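Side-chain contacts in 11S globulin seed storage protein (Amaranthus hypochondriacus, PDB 3QAC), which probably serves as a nutrient reservoir of the seed, a member of the 11S globulin family of storage proteins: residues E371-R374 / G375-V378; L163-T166 / A167-A170; P422-V425 / V426-I429. All coordinates share one frame; numbering follows the deposited sequence.

In the fold
The chain carries two cupin domains, and the three contacts sample both. Interaction 2 (163-170) is the turn that follows strand 158-164 of the N-terminal cupin; interaction 1 (371-378) is the turn between strands 366-373 and 377-380 of the C-terminal one. Their centres lie 22 Å apart, on opposite sides of the chain's centre, and their nearest atoms are still about 7 Å apart. Interaction 3 (422-429) takes in Pro422 and nearly all of the short helix 423-430, about 39 Å from the chain's centre and 37 Å, centre to centre, from interaction 1. It meets a second subunit, whereas interaction 1 touches no other protein chain of the trimer.

Interaction 1 (E371-R374 / G375-V378); sequences ELSR and GQLV
A type II beta turn from Ser373 to Gln376 carries the chain from strand 366-373 into strand 377-380 of the C-terminal cupin barrel, and the Gln376 side chain folds back over it to grip the strand it has just left. The turn is closed by Gln376 N donating to Ser373 O at 3.0 Å, in the carbonyl plane. A second bond runs the other way: Ser373 N donates to Gln376 OE1 at 3.0 Å, arriving 36° above the plane of the amide carbonyl rather than on a lone pair. Gln376 thus clasps both the N and the O of Ser373. With CG of Gln376 beside its backbone N (chi1 -51°) and the chain extended beyond it, OE1 is delivered back to the Ser373 amide. The other end of the amide, NE2, is held by Glu23, which fixes the rotation of the group.

Beside the amide, the Leu372 and Gln376 side chains run antiparallel alongside one another, Leu372 CD2 lying 3.6 Å from Gln376 CB. The other methyl, CD1, reaches Val378 CG1 across a right-angled crossing, and Met348 of strand 346-351 packs against both residues. At the turn's corner Gly375 has a positive phi (83°), which favours glycine, and the Arg374 guanidinium lays one face over its CA. One water joins the two polar side chains, donating to Gln376 OE1 at 3.0 Å and lying 2.6 Å from Ser373 OG.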
loop_
_atom_site.group_PDB
_atom_site.type_symbol
_atom_site.label_atom_id
_atom_site.label_comp_id
_atom_site.label_asym_id
_atom_site.label_seq_id
_atom_site.Cartn_x
_atom_site.Cartn_y
_atom_site.Cartn_z
ATOM N N GLU A 371 -25.799 -5.293 23.399
ATOM C CA GLU A 371 -26.831 -5.137 22.382
ATOM C C GLU A 371 -26.606 -3.858 21.594
ATOM O O GLU A 371 -26.427 -2.790 22.179
ATOM C CB GLU A 371 -28.212 -5.061 23.022
ATOM C CG GLU A 371 -28.657 -6.324 23.725
ATOM C CD GLU A 371 -29.871 -6.084 24.622
ATOM O OE1 GLU A 371 -30.556 -5.045 24.435
ATOM O OE2 GLU A 371 -30.132 -6.929 25.514
ATOM N N LEU A 372 -26.630 -3.961 20.270
ATOM C CA LEU A 372 -26.529 -2.776 19.429
ATOM C C LEU A 372 -27.914 -2.379 19.001
ATOM O O LEU A 372 -28.737 -3.245 18.682
ATOM C CB LEU A 372 -25.747 -3.083 18.162
ATOM C CG LEU A 372 -24.283 -2.759 17.901
ATOM C CD1 LEU A 372 -24.148 -2.599 16.371
ATOM C CD2 LEU A 372 -23.822 -1.528 18.623
ATOM N N SER A 373 -28.171 -1.079 18.961
ATOM C CA SER A 373 -29.443 -0.576 18.433
ATOM C C SER A 373 -29.224 0.651 17.577
ATOM O O SER A 373 -28.081 1.051 17.330
ATOM C CB SER A 373 -30.432 -0.265 19.560
ATOM O OG SER A 373 -29.792 0.406 20.634
ATOM N N ARG A 374 -30.323 1.250 17.142
ATOM C CA ARG A 374 -30.295 2.346 16.180
ATOM C C ARG A 374 -29.136 3.297 16.453
ATOM O O ARG A 374 -28.968 3.776 17.569
ATOM C CB ARG A 374 -31.641 3.100 16.188
ATOM C CG ARG A 374 -31.708 4.402 15.346
ATOM C CD ARG A 374 -30.586 4.478 14.291
ATOM N NE ARG A 374 -30.381 5.779 13.636
ATOM C CZ ARG A 374 -30.067 6.934 14.237
ATOM N NH1 ARG A 374 -29.957 7.023 15.561
ATOM N NH2 ARG A 374 -29.887 8.027 13.494
ATOM N N GLY A 375 -28.335 3.551 15.423
ATOM C CA GLY A 375 -27.399 4.655 15.432
ATOM C C GLY A 375 -26.099 4.345 16.127
ATOM O O GLY A 375 -25.217 5.194 16.183
ATOM N N GLN A 376 -25.989 3.148 16.681
ATOM C CA GLN A 376 -24.736 2.712 17.277
ATOM C C GLN A 376 -23.949 1.866 16.294
ATOM O O GLN A 376 -24.528 1.199 15.426
ATOM C CB GLN A 376 -24.995 1.870 18.509
ATOM C CG GLN A 376 -25.932 2.501 19.523
ATOM C CD GLN A 376 -26.074 1.640 20.763
ATOM O OE1 GLN A 376 -26.234 0.424 20.673
ATOM N NE2 GLN A 376 -26.010 2.269 21.928
ATOM N N LEU A 377 -22.631 1.864 16.443
ATOM C CA LEU A 377 -21.812 1.011 15.617
ATOM C C LEU A 377 -20.809 0.329 16.492
ATOM O O LEU A 377 -20.454 0.834 17.548
ATOM C CB LEU A 377 -21.109 1.822 14.527
ATOM C CG LEU A 377 -20.134 2.911 15.007
ATOM C CD1 LEU A 377 -18.805 2.286 15.417
ATOM C CD2 LEU A 377 -19.920 3.956 13.910
ATOM N N VAL A 378 -20.351 -0.833 16.064
ATOM C CA VAL A 378 -19.187 -1.420 16.688
ATOM C C VAL A 378 -18.168 -1.694 15.603
ATOM O O VAL A 378 -18.525 -1.985 14.453
ATOM C CB VAL A 378 -19.527 -2.709 17.442
ATOM C CG1 VAL A 378 -20.220 -3.727 16.507
ATOM C CG2 VAL A 378 -18.267 -3.292 18.087
HETATM O O HOH W 1 -28.285 -0.469 22.606
#

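Interaction 2 (L163-T166 / A167-A170); sequences LIDT and ANHA
Asp165 and Asn168 meet across a type I beta turn with their side chains at about a right angle, the carboxylate and amide planes 87° apart. Asn168 ND2 donates to Asp165 OD2 at 2.7 Å, nearly straight at the hydrogen. The carboxylate oxygen sits in the amide's own plane, yet the amide nitrogen meets OD2 on its anti side and 28° out of the carboxylate plane. Asp165 CG stands anti to the backbone N (chi1 177°), which swings the carboxylate forward over the turn towards Asn168. In the same turn the backbone closes its own bond: Asn168 N donates to Asp165 O at 2.9 Å, from well above the carbonyl plane.

The far end of the Asn168 amide is used too. Its OD1 accepts from Ala170 N at 2.9 Å, an Asx turn that ties the amide to the chain ahead and restricts its rotation. ND2 also donates to Leu321 O, which joins this turn of the N-terminal cupin to the end of helix 318-321. Just past strand 158-164, Thr166 OG1 bonds weakly to Gly49 O, and Ala167 pairs through its backbone with the same Gly49, between helix 43-48 and strand 51-57.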
loop_
_atom_site.group_PDB
_atom_site.type_symbol
_atom_site.label_atom_id
_atom_site.label_comp_id
_atom_site.label_asym_id
_atom_site.label_seq_id
_atom_site.Cartn_x
_atom_site.Cartn_y
_atom_site.Cartn_z
ATOM N N LEU A 163 -18.559 6.375 6.176
ATOM C CA LEU A 163 -17.250 5.888 6.566
ATOM C C LEU A 163 -16.181 6.662 5.808
ATOM O O LEU A 163 -16.228 6.774 4.566
ATOM C CB LEU A 163 -17.098 4.397 6.295
ATOM C CG LEU A 163 -15.679 3.948 6.644
ATOM C CD1 LEU A 163 -15.664 3.266 7.993
ATOM C CD2 LEU A 163 -15.125 3.026 5.579
ATOM N N ILE A 164 -15.224 7.200 6.562
ATOM C CA ILE A 164 -14.100 7.930 5.989
ATOM C C ILE A 164 -12.834 7.137 6.223
ATOM O O ILE A 164 -12.389 6.984 7.360
ATOM C CB ILE A 164 -13.923 9.313 6.610
ATOM C CG1 ILE A 164 -15.265 10.050 6.673
ATOM C CG2 ILE A 164 -12.888 10.110 5.829
ATOM C CD1 ILE A 164 -15.170 11.390 7.330
ATOM N N ASP A 165 -12.249 6.631 5.143
ATOM C CA ASP A 165 -11.192 5.648 5.274
ATOM C C ASP A 165 -9.834 6.324 5.266
ATOM O O ASP A 165 -9.116 6.299 4.260
ATOM C CB ASP A 165 -11.294 4.616 4.159
ATOM C CG ASP A 165 -10.182 3.618 4.212
ATOM O OD1 ASP A 165 -9.634 3.461 5.323
ATOM O OD2 ASP A 165 -9.853 3.007 3.160
ATOM N N THR A 166 -9.490 6.920 6.405
ATOM C CA THR A 166 -8.313 7.757 6.525
ATOM C C THR A 166 -7.062 6.940 6.283
ATOM O O THR A 166 -6.062 7.469 5.830
ATOM C CB THR A 166 -8.251 8.393 7.914
ATOM O OG1 THR A 166 -8.563 7.396 8.884
ATOM C CG2 THR A 166 -9.283 9.478 8.041
ATOM N N ALA A 167 -7.122 5.648 6.574
ATOM C CA ALA A 167 -5.977 4.771 6.348
ATOM C C ALA A 167 -5.841 4.272 4.895
ATOM O O ALA A 167 -4.948 3.491 4.588
ATOM C CB ALA A 167 -6.034 3.584 7.297
ATOM N N ASN A 168 -6.735 4.712 4.013
ATOM C CA ASN A 168 -6.661 4.334 2.599
ATOM C C ASN A 168 -5.348 4.808 2.010
ATOM O O ASN A 168 -4.916 5.922 2.290
ATOM C CB ASN A 168 -7.822 4.964 1.814
ATOM C CG ASN A 168 -8.157 4.196 0.516
ATOM O OD1 ASN A 168 -7.614 4.475 -0.554
ATOM N ND2 ASN A 168 -9.067 3.247 0.621
ATOM N N HIS A 169 -4.735 3.973 1.178
ATOM C CA HIS A 169 -3.583 4.373 0.369
ATOM C C HIS A 169 -3.839 5.698 -0.347
ATOM O O HIS A 169 -2.913 6.473 -0.580
ATOM C CB HIS A 169 -3.275 3.302 -0.683
ATOM C CG HIS A 169 -4.158 3.373 -1.897
ATOM N ND1 HIS A 169 -5.428 2.825 -1.933
ATOM C CD2 HIS A 169 -3.955 3.938 -3.114
ATOM C CE1 HIS A 169 -5.965 3.045 -3.124
ATOM N NE2 HIS A 169 -5.096 3.723 -3.855
ATOM N N ALA A 170 -5.098 5.964 -0.684
ATOM C CA ALA A 170 -5.434 7.207 -1.381
ATOM C C ALA A 170 -5.243 8.461 -0.517
ATOM O O ALA A 170 -4.979 9.535 -1.039
ATOM C CB ALA A 170 -6.850 7.148 -1.941
#

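Interaction 3 (P422-V425 / V426-I429); sequences PIDV and VSNI
Pro422 O accepts from Val426 N at 3.1 Å, the first of four successive i to i+4 bonds in a contact that takes in Pro422, at the N-cap, and nearly all of the short helix 423-430. Ser427 N meets Ile423 O at 2.9 Å, nearly along the C=O axis. Asn428 N reaches Asp424 O from 32° off the carbonyl plane, while Ile429 N closes on Val425 O at 2.8 Å.

Among polar side chains, Ser427 turns its hydroxyl back onto the preceding turn. Placed between the backbone N and the carbonyl carbon (chi1 52°), OG comes within 3.2 Å of Ile423 O and 3.3 Å of Asp424 O, and which of the two takes its proton is not settled. Asp424 points away from this turn, to partners outside it: OD1 forms a salt bridge to Arg434, at the start of helix 434-442, and OD2 accepts from His252 N of the second subunit.

The apolar contact joins Val425 and Ile429, whose side chains cross at a slant, with Val425 CG1 3.9 Å from Ile429 CG2. A chi1 of 61° lays Ile429 CG1 back over the preceding turn, 2.9 Å from Val425 O. An alanine in place of Ile429 would probably open a gap beside Val425 CG1 and take away part of the packing on Leu62 of the second subunit.

Ile423, Val426 and Ser427 pack on helix 434-442, while Pro422, Asp424, Asn428 and Ile429 meet the second subunit. The four bonds thus satisfy the middle of the helix, and its ends are met from that subunit: Asp126 takes Ile423 N, and Arg241 donates to Asn428 O and Ile429 O.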
loop_
_atom_site.group_PDB
_atom_site.type_symbol
_atom_site.label_atom_id
_atom_site.label_comp_id
_atom_site.label_asym_id
_atom_site.label_seq_id
_atom_site.Cartn_x
_atom_site.Cartn_y
_atom_site.Cartn_z
ATOM N N PRO A 422 -13.156 -32.034 6.780
ATOM C CA PRO A 422 -13.434 -33.464 6.657
ATOM C C PRO A 422 -13.878 -33.965 8.017
ATOM O O PRO A 422 -13.240 -33.622 9.014
ATOM C CB PRO A 422 -12.068 -34.058 6.295
ATOM C CG PRO A 422 -11.300 -32.931 5.728
ATOM C CD PRO A 422 -11.745 -31.731 6.503
ATOM N N ILE A 423 -14.955 -34.742 8.066
ATOM C CA ILE A 423 -15.533 -35.136 9.351
ATOM C C ILE A 423 -14.523 -35.714 10.378
ATOM O O ILE A 423 -14.641 -35.474 11.577
ATOM C CB ILE A 423 -16.745 -36.078 9.158
ATOM C CG1 ILE A 423 -17.324 -36.467 10.516
ATOM C CG2 ILE A 423 -16.352 -37.309 8.356
ATOM C CD1 ILE A 423 -18.821 -36.469 10.537
ATOM N N ASP A 424 -13.531 -36.457 9.897
ATOM C CA ASP A 424 -12.485 -36.993 10.766
ATOM C C ASP A 424 -11.662 -35.891 11.427
ATOM O O ASP A 424 -11.269 -36.010 12.587
ATOM C CB ASP A 424 -11.556 -37.924 9.984
ATOM C CG ASP A 424 -12.096 -39.321 9.884
ATOM O OD1 ASP A 424 -12.986 -39.660 10.697
ATOM O OD2 ASP A 424 -11.634 -40.077 9.002
ATOM N N VAL A 425 -11.383 -34.830 10.676
ATOM C CA VAL A 425 -10.705 -33.680 11.245
ATOM C C VAL A 425 -11.584 -33.094 12.339
ATOM O O VAL A 425 -11.116 -32.790 13.439
ATOM C CB VAL A 425 -10.385 -32.613 10.180
ATOM C CG1 VAL A 425 -9.918 -31.315 10.836
ATOM C CG2 VAL A 425 -9.336 -33.145 9.188
ATOM N N VAL A 426 -12.871 -32.967 12.045
ATOM C CA VAL A 426 -13.784 -32.383 13.015
ATOM C C VAL A 426 -13.813 -33.196 14.318
ATOM O O VAL A 426 -13.572 -32.649 15.387
ATOM C CB VAL A 426 -15.185 -32.206 12.429
ATOM C CG1 VAL A 426 -16.135 -31.730 13.479
ATOM C CG2 VAL A 426 -15.142 -31.222 11.287
ATOM N N SER A 427 -14.075 -34.497 14.226
ATOM C CA SER A 427 -14.169 -35.323 15.429
ATOM C C SER A 427 -12.834 -35.339 16.177
ATOM O O SER A 427 -12.776 -35.127 17.397
ATOM C CB SER A 427 -14.636 -36.744 15.089
ATOM O OG SER A 427 -13.859 -37.323 14.057
ATOM N N ASN A 428 -11.758 -35.554 15.434
ATOM C CA ASN A 428 -10.419 -35.503 16.012
ATOM C C ASN A 428 -10.036 -34.179 16.706
ATOM O O ASN A 428 -9.463 -34.203 17.797
ATOM C CB ASN A 428 -9.368 -35.891 14.971
ATOM C CG ASN A 428 -8.905 -37.334 15.118
ATOM O OD1 ASN A 428 -8.880 -37.874 16.221
ATOM N ND2 ASN A 428 -8.540 -37.961 14.006
ATOM N N ILE A 429 -10.337 -33.035 16.088
ATOM C CA ILE A 429 -9.946 -31.751 16.678
ATOM C C ILE A 429 -10.852 -31.367 17.826
ATOM O O ILE A 429 -10.467 -30.584 18.692
ATOM C CB ILE A 429 -9.935 -30.570 15.665
ATOM C CG1 ILE A 429 -11.329 -30.348 15.068
ATOM C CG2 ILE A 429 -8.882 -30.779 14.591
ATOM C CD1 ILE A 429 -11.390 -29.218 14.078
#